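Local atomic coordinates of adenosine deaminase 1 (Arthrobacter aurescens, PDB entry 3RYS), a protein that probably catalyses the zinc-dependent hydrolytic deamination of adenine to hypoxanthine, a step of purine salvage. Residues Val304-Arg316 and Leu328-Val340. Sequence-based numbering, arbitrary orientation.
Sequences VPEQATLAANSIR and LLDEVTEWVKASV
The edge of the Trp335 indole meets two oxygens, Gln307 OE1 and Val304 O. Gln307 OE1 lies in the ring plane, 4.0 Å from Trp335 CH2, and the amide plane stands 84° to the ring. The backbone Val304 O is also near the ring plane, 3.7 Å from Trp335 CZ3. Ser339 OG is modelled over one face of the indole, toward the rim, but its placement is doubtful because Ser339 CB clashes with Trp335 O. With CG anti to the backbone N (chi1 176°), the Trp335 side chain reaches across to helix 304-317. Its NE1 is hydrogen-bonded to Thr11, which ties the ring to the N-terminal segment. Val304 CG1 touches the same ring atom, CZ3, and also packs on Val340 CG1 at 3.8 Å. The two segments form an antiparallel helix pair, with axes 9.6 Å apart and N-to-C directions at 173°. They belong to the C-terminal helices of an adenosine deaminase-type TIM barrel, away from the zinc and adenine site. Ala308 directs its methyl at the neighbouring helix, close to Val332 CG2. Ala312 CB points to the side, yet lies 3.9 Å from Leu329 CD1. Beyond them, the side chains of Ile315 and Leu329 run antiparallel, side by side, and Leu329 CD1 comes within 3.5 Å of Ile315 CB. Ile315 CD1 rests on Leu328 CB at 3.5 Å and on Val332 CG1. No hydrogen bond joins the two segments. Ser314 OG donates to Ala311 O and accepts from the backbone N of Ala16, in strand 15-17 of the barrel.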
ATOM      1  N   VAL A 304      21.241   0.570  11.165  1.00 17.18           N
ATOM      2  CA  VAL A 304      20.772   1.932  10.941  1.00 19.10           C
ATOM      3  C   VAL A 304      21.006   2.382   9.493  1.00 18.98           C
ATOM      4  O   VAL A 304      20.083   2.871   8.837  1.00 16.59           O
ATOM      5  CB  VAL A 304      21.424   2.936  11.930  1.00 19.23           C
ATOM      6  CG1 VAL A 304      21.223   4.365  11.453  1.00 21.99           C
ATOM      7  CG2 VAL A 304      20.863   2.749  13.330  1.00 15.05           C
ATOM      8  N   PRO A 305      22.243   2.221   8.991  1.00 21.39           N
ATOM      9  CA  PRO A 305      22.537   2.578   7.598  1.00 17.54           C
ATOM     10  C   PRO A 305      21.684   1.780   6.614  1.00 19.27           C
ATOM     11  O   PRO A 305      21.308   2.297   5.563  1.00 20.79           O
ATOM     12  CB  PRO A 305      24.009   2.193   7.441  1.00 19.68           C
ATOM     13  CG  PRO A 305      24.564   2.238   8.822  1.00 18.77           C
ATOM     14  CD  PRO A 305      23.452   1.794   9.718  1.00 21.13           C
ATOM     15  N   GLU A 306      21.386   0.529   6.945  1.00 19.66           N
ATOM     16  CA  GLU A 306      20.540  -0.278   6.075  1.00 17.82           C
ATOM     17  C   GLU A 306      19.110   0.268   6.076  1.00 20.18           C
ATOM     18  O   GLU A 306      18.532   0.507   5.011  1.00 18.95           O
ATOM     19  CB  GLU A 306      20.592  -1.754   6.482  1.00 18.76           C
ATOM     20  CG  GLU A 306      21.930  -2.427   6.151  1.00 22.49           C
ATOM     21  CD  GLU A 306      22.082  -3.814   6.769  1.00 27.21           C
ATOM     22  OE1 GLU A 306      21.348  -4.128   7.730  1.00 26.32           O
ATOM     23  OE2 GLU A 306      22.941  -4.591   6.297  1.00 28.16           O
ATOM     24  N   GLN A 307      18.558   0.478   7.273  1.00 18.08           N
ATOM     25  CA  GLN A 307      17.252   1.112   7.441  1.00 14.54           C
ATOM     26  C   GLN A 307      17.165   2.435   6.684  1.00 16.48           C
ATOM     27  O   GLN A 307      16.163   2.729   6.029  1.00 15.02           O
ATOM     28  CB  GLN A 307      16.967   1.367   8.921  1.00 16.12           C
ATOM     29  CG  GLN A 307      16.190   0.274   9.632  1.00 17.59           C
ATOM     30  CD  GLN A 307      16.026   0.564  11.120  1.00 21.84           C
ATOM     31  OE1 GLN A 307      17.002   0.573  11.871  1.00 19.82           O
ATOM     32  NE2 GLN A 307      14.788   0.803  11.550  1.00 19.02           N
ATOM     33  N   ALA A 308      18.219   3.238   6.787  1.00 16.09           N
ATOM     34  CA  ALA A 308      18.258   4.525   6.102  1.00 17.41           C
ATOM     35  C   ALA A 308      18.167   4.350   4.589  1.00 15.54           C
ATOM     36  O   ALA A 308      17.452   5.084   3.911  1.00 15.10           O
ATOM     37  CB  ALA A 308      19.519   5.278   6.468  1.00 17.69           C
ATOM     38  N   THR A 309      18.904   3.377   4.066  1.00 14.67           N
ATOM     39  CA  THR A 309      18.868   3.089   2.643  1.00 14.68           C
ATOM     40  C   THR A 309      17.434   2.792   2.206  1.00 15.40           C
ATOM     41  O   THR A 309      16.962   3.325   1.198  1.00 13.73           O
ATOM     42  CB  THR A 309      19.802   1.914   2.278  1.00 16.27           C
ATOM     43  OG1 THR A 309      21.157   2.272   2.575  1.00 17.80           O
ATOM     44  CG2 THR A 309      19.689   1.575   0.797  1.00 12.84           C
ATOM     45  N   LEU A 310      16.745   1.952   2.977  1.00 14.42           N
ATOM     46  CA  LEU A 310      15.347   1.611   2.710  1.00 13.30           C
ATOM     47  C   LEU A 310      14.465   2.855   2.708  1.00 14.02           C
ATOM     48  O   LEU A 310      13.611   3.025   1.835  1.00 12.50           O
ATOM     49  CB  LEU A 310      14.834   0.620   3.754  1.00 11.14           C
ATOM     50  CG  LEU A 310      15.467  -0.769   3.711  1.00 14.87           C
ATOM     51  CD1 LEU A 310      15.003  -1.606   4.889  1.00 15.68           C
ATOM     52  CD2 LEU A 310      15.149  -1.461   2.394  1.00 13.45           C
ATOM     53  N   ALA A 311      14.679   3.714   3.700  1.00 14.52           N
ATOM     54  CA  ALA A 311      13.958   4.975   3.818  1.00 14.79           C
ATOM     55  C   ALA A 311      14.159   5.854   2.586  1.00 16.39           C
ATOM     56  O   ALA A 311      13.191   6.350   2.002  1.00 16.32           O
ATOM     57  CB  ALA A 311      14.403   5.719   5.070  1.00 14.64           C
ATOM     58  N   ALA A 312      15.417   6.050   2.199  1.00 13.77           N
ATOM     59  CA  ALA A 312      15.735   6.932   1.081  1.00 15.74           C
ATOM     60  C   ALA A 312      15.209   6.376  -0.241  1.00 16.12           C
ATOM     61  O   ALA A 312      14.803   7.135  -1.121  1.00 17.77           O
ATOM     62  CB  ALA A 312      17.236   7.197   1.008  1.00 15.15           C
ATOM     63  N   ASN A 313      15.217   5.054  -0.381  1.00 13.62           N
ATOM     64  CA  ASN A 313      14.586   4.424  -1.530  1.00 12.63           C
ATOM     65  C   ASN A 313      13.131   4.866  -1.632  1.00 14.47           C
ATOM     66  O   ASN A 313      12.689   5.354  -2.669  1.00 13.83           O
ATOM     67  CB  ASN A 313      14.648   2.899  -1.421  1.00 14.04           C
ATOM     68  CG  ASN A 313      16.020   2.343  -1.742  1.00 14.20           C
ATOM     69  OD1 ASN A 313      16.248   1.135  -1.652  1.00 12.74           O
ATOM     70  ND2 ASN A 313      16.943   3.219  -2.122  1.00 13.30           N
ATOM     71  N   SER A 314      12.393   4.698  -0.539  1.00 12.71           N
ATOM     72  CA  SER A 314      10.975   5.023  -0.521  1.00 14.89           C
ATOM     73  C   SER A 314      10.722   6.473  -0.935  1.00 16.29           C
ATOM     74  O   SER A 314       9.676   6.792  -1.506  1.00 13.88           O
ATOM     75  CB  SER A 314      10.381   4.767   0.863  1.00 13.98           C
ATOM     76  OG  SER A 314      10.562   5.894   1.701  1.00 16.58           O
ATOM     77  N   ILE A 315      11.681   7.348  -0.648  1.00 14.03           N
ATOM     78  CA  ILE A 315      11.530   8.753  -0.999  1.00 14.97           C
ATOM     79  C   ILE A 315      11.862   8.978  -2.468  1.00 15.71           C
ATOM     80  O   ILE A 315      11.119   9.656  -3.179  1.00 16.51           O
ATOM     81  CB  ILE A 315      12.396   9.672  -0.112  1.00 16.38           C
ATOM     82  CG1 ILE A 315      11.999   9.512   1.357  1.00 16.94           C
ATOM     83  CG2 ILE A 315      12.247  11.120  -0.547  1.00 13.49           C
ATOM     84  CD1 ILE A 315      12.861  10.291   2.316  1.00 16.98           C
ATOM     85  N   ARG A 316      12.970   8.403  -2.921  1.00 14.74           N
ATOM     86  CA  ARG A 316      13.368   8.523  -4.320  1.00 15.92           C
ATOM     87  C   ARG A 316      12.327   7.902  -5.236  1.00 15.41           C
ATOM     88  O   ARG A 316      12.181   8.310  -6.387  1.00 16.87           O
ATOM     89  CB  ARG A 316      14.707   7.832  -4.569  1.00 15.68           C
ATOM     90  CG  ARG A 316      15.872   8.412  -3.818  1.00 15.45           C
ATOM     91  CD  ARG A 316      17.180   7.847  -4.360  1.00 23.04           C
ATOM     92  NE  ARG A 316      18.282   8.058  -3.427  1.00 29.41           N
ATOM     93  CZ  ARG A 316      18.677   7.163  -2.527  1.00 23.04           C
ATOM     94  NH1 ARG A 316      18.066   5.988  -2.446  1.00 17.08           N
ATOM     95  NH2 ARG A 316      19.686   7.441  -1.712  1.00 29.49           N
ATOM     96  N   LEU A 328      12.999  15.676   2.618  1.00 20.48           N
ATOM     97  CA  LEU A 328      12.807  14.387   3.279  1.00 21.60           C
ATOM     98  C   LEU A 328      14.093  13.564   3.250  1.00 21.21           C
ATOM     99  O   LEU A 328      14.457  12.931   4.239  1.00 22.19           O
ATOM    100  CB  LEU A 328      11.657  13.611   2.634  1.00 17.15           C
ATOM    101  CG  LEU A 328      10.254  13.831   3.207  1.00 19.27           C
ATOM    102  CD1 LEU A 328      10.033  15.272   3.637  1.00 19.71           C
ATOM    103  CD2 LEU A 328       9.192  13.390   2.206  1.00 16.33           C
ATOM    104  N   LEU A 329      14.778  13.574   2.112  1.00 19.39           N
ATOM    105  CA  LEU A 329      16.077  12.922   2.006  1.00 20.65           C
ATOM    106  C   LEU A 329      17.057  13.466   3.042  1.00 21.99           C
ATOM    107  O   LEU A 329      17.813  12.708   3.651  1.00 21.65           O
ATOM    108  CB  LEU A 329      16.647  13.084   0.595  1.00 21.56           C
ATOM    109  CG  LEU A 329      16.647  11.842  -0.304  1.00 23.04           C
ATOM    110  CD1 LEU A 329      15.736  10.747   0.227  1.00 18.57           C
ATOM    111  CD2 LEU A 329      16.287  12.216  -1.737  1.00 20.27           C
ATOM    112  N   ASP A 330      17.038  14.780   3.245  1.00 21.76           N
ATOM    113  CA  ASP A 330      17.928  15.405   4.217  1.00 23.20           C
ATOM    114  C   ASP A 330      17.572  14.984   5.636  1.00 20.72           C
ATOM    115  O   ASP A 330      18.418  14.987   6.528  1.00 19.80           O
ATOM    116  CB  ASP A 330      17.894  16.930   4.086  1.00 20.61           C
ATOM    117  CG  ASP A 330      18.756  17.436   2.942  1.00 23.88           C
ATOM    118  OD1 ASP A 330      19.652  16.687   2.494  1.00 25.43           O
ATOM    119  OD2 ASP A 330      18.540  18.583   2.493  1.00 30.47           O
ATOM    120  N   GLU A 331      16.329  14.672   5.823  1.00 20.10           N
ATOM    121  CA  GLU A 331      15.807  14.188   7.033  1.00 21.20           C
ATOM    122  C   GLU A 331      16.296  12.818   7.360  1.00 21.18           C
ATOM    123  O   GLU A 331      16.493  12.548   8.487  1.00 20.60           O
ATOM    124  CB  GLU A 331      14.309  14.227   6.950  1.00 21.69           C
ATOM    125  CG  GLU A 331      13.717  15.291   7.747  1.00 20.56           C
ATOM    126  CD  GLU A 331      12.274  15.498   7.500  1.00 25.77           C
ATOM    127  OE1 GLU A 331      11.885  16.591   7.146  1.00 23.13           O
ATOM    128  OE2 GLU A 331      11.518  14.593   7.705  1.00 23.86           O
ATOM    129  N   VAL A 332      16.495  11.966   6.376  1.00 18.96           N
ATOM    130  CA  VAL A 332      16.982  10.657   6.661  1.00 25.69           C
ATOM    131  C   VAL A 332      18.444  10.647   6.954  1.00 22.26           C
ATOM    132  O   VAL A 332      18.879   9.902   7.802  1.00 23.96           O
ATOM    133  CB  VAL A 332      16.522   9.539   5.673  1.00 23.22           C
ATOM    134  CG1 VAL A 332      15.856  10.016   4.553  1.00 23.37           C
ATOM    135  CG2 VAL A 332      17.581   8.629   5.320  1.00 18.17           C
ATOM    136  N   THR A 333      19.167  11.522   6.289  1.00 21.58           N
ATOM    137  CA  THR A 333      20.511  11.886   6.657  1.00 26.05           C
ATOM    138  C   THR A 333      20.690  12.386   8.080  1.00 28.69           C
ATOM    139  O   THR A 333      21.593  11.999   8.722  1.00 28.50           O
ATOM    140  CB  THR A 333      21.099  12.958   5.769  1.00 29.43           C
ATOM    141  OG1 THR A 333      21.001  12.586   4.409  1.00 31.77           O
ATOM    142  CG2 THR A 333      22.534  13.130   6.098  1.00 28.26           C
ATOM    143  N   GLU A 334      19.829  13.249   8.564  1.00 24.73           N
ATOM    144  CA  GLU A 334      19.883  13.620   9.935  1.00 27.45           C
ATOM    145  C   GLU A 334      19.588  12.470  10.834  1.00 25.72           C
ATOM    146  O   GLU A 334      20.255  12.265  11.776  1.00 31.92           O
ATOM    147  CB  GLU A 334      18.938  14.762  10.230  1.00 28.84           C
ATOM    148  CG  GLU A 334      19.445  16.102   9.880  1.00 32.72           C
ATOM    149  CD  GLU A 334      20.921  16.293  10.087  1.00 43.46           C
ATOM    150  OE1 GLU A 334      21.367  16.354  11.237  1.00 37.52           O
ATOM    151  OE2 GLU A 334      21.639  16.408   9.087  1.00 42.87           O
ATOM    152  N   TRP A 335      18.565  11.719  10.551  1.00 24.23           N
ATOM    153  CA  TRP A 335      18.190  10.601  11.410  1.00 24.20           C
ATOM    154  C   TRP A 335      19.355   9.633  11.605  1.00 27.06           C
ATOM    155  O   TRP A 335      19.595   9.153  12.709  1.00 27.66           O
ATOM    156  CB  TRP A 335      16.974   9.862  10.848  1.00 21.25           C
ATOM    157  CG  TRP A 335      16.600   8.648  11.641  1.00 22.46           C
ATOM    158  CD1 TRP A 335      15.886   8.615  12.800  1.00 20.90           C
ATOM    159  CD2 TRP A 335      16.926   7.285  11.329  1.00 24.96           C
ATOM    160  NE1 TRP A 335      15.747   7.317  13.234  1.00 24.21           N
ATOM    161  CE2 TRP A 335      16.374   6.482  12.350  1.00 25.91           C
ATOM    162  CE3 TRP A 335      17.634   6.669  10.292  1.00 19.90           C
ATOM    163  CZ2 TRP A 335      16.506   5.090  12.360  1.00 24.16           C
ATOM    164  CZ3 TRP A 335      17.763   5.288  10.303  1.00 22.90           C
ATOM    165  CH2 TRP A 335      17.203   4.514  11.331  1.00 24.17           C
ATOM    166  N   VAL A 336      20.080   9.356  10.526  1.00 26.34           N
ATOM    167  CA  VAL A 336      21.231   8.461  10.582  1.00 26.13           C
ATOM    168  C   VAL A 336      22.336   9.004  11.480  1.00 28.75           C
ATOM    169  O   VAL A 336      22.878   8.281  12.316  1.00 29.75           O
ATOM    170  CB  VAL A 336      21.815   8.224   9.183  1.00 24.25           C
ATOM    171  CG1 VAL A 336      23.094   7.405   9.273  1.00 20.22           C
ATOM    172  CG2 VAL A 336      20.796   7.539   8.307  1.00 23.27           C
ATOM    173  N   LYS A 337      22.622  10.276  11.356  1.00 27.03           N
ATOM    174  CA  LYS A 337      23.649  10.892  12.127  1.00 28.04           C
ATOM    175  C   LYS A 337      23.322  10.980  13.565  1.00 26.90           C
ATOM    176  O   LYS A 337      24.168  10.875  14.390  1.00 32.20           O
ATOM    177  CB  LYS A 337      23.879  12.279  11.622  1.00 28.87           C
ATOM    178  CG  LYS A 337      24.694  12.351  10.450  1.00 27.98           C
ATOM    179  CD  LYS A 337      24.747  13.715  10.031  1.00 30.46           C
ATOM    180  CE  LYS A 337      25.139  13.803   8.625  1.00 35.42           C
ATOM    181  NZ  LYS A 337      25.897  15.012   8.394  1.00 42.29           N
ATOM    182  N   ALA A 338      22.070  11.192  13.852  1.00 25.69           N
ATOM    183  CA  ALA A 338      21.611  11.219  15.204  1.00 34.44           C
ATOM    184  C   ALA A 338      21.468   9.828  15.816  1.00 34.89           C
ATOM    185  O   ALA A 338      21.358   9.677  16.989  1.00 34.04           O
ATOM    186  CB  ALA A 338      20.329  11.917  15.249  1.00 31.58           C
ATOM    187  N   SER A 339      21.487   8.814  14.991  1.00 33.53           N
ATOM    188  CA  SER A 339      21.062   7.500  15.356  1.00 32.00           C
ATOM    189  C   SER A 339      22.149   6.481  15.409  1.00 36.10           C
ATOM    190  O   SER A 339      21.888   5.361  15.676  1.00 37.79           O
ATOM    191  CB  SER A 339      20.027   7.009  14.352  1.00 28.55           C
ATOM    192  OG  SER A 339      18.751   7.386  14.734  1.00 32.56           O
ATOM    193  N   VAL A 340      23.379   6.837  15.127  1.00 37.61           N
ATOM    194  CA  VAL A 340      24.433   5.845  15.247  1.00 38.18           C
ATOM    195  C   VAL A 340      25.248   6.119  16.463  1.00 38.64           C
ATOM    196  O   VAL A 340      25.332   7.258  16.893  1.00 43.48           O
ATOM    197  CB  VAL A 340      25.358   5.801  14.065  1.00 37.50           C
ATOM    198  CG1 VAL A 340      24.623   5.412  12.823  1.00 32.70           C
ATOM    199  CG2 VAL A 340      26.122   7.077  13.924  1.00 30.06           C
TER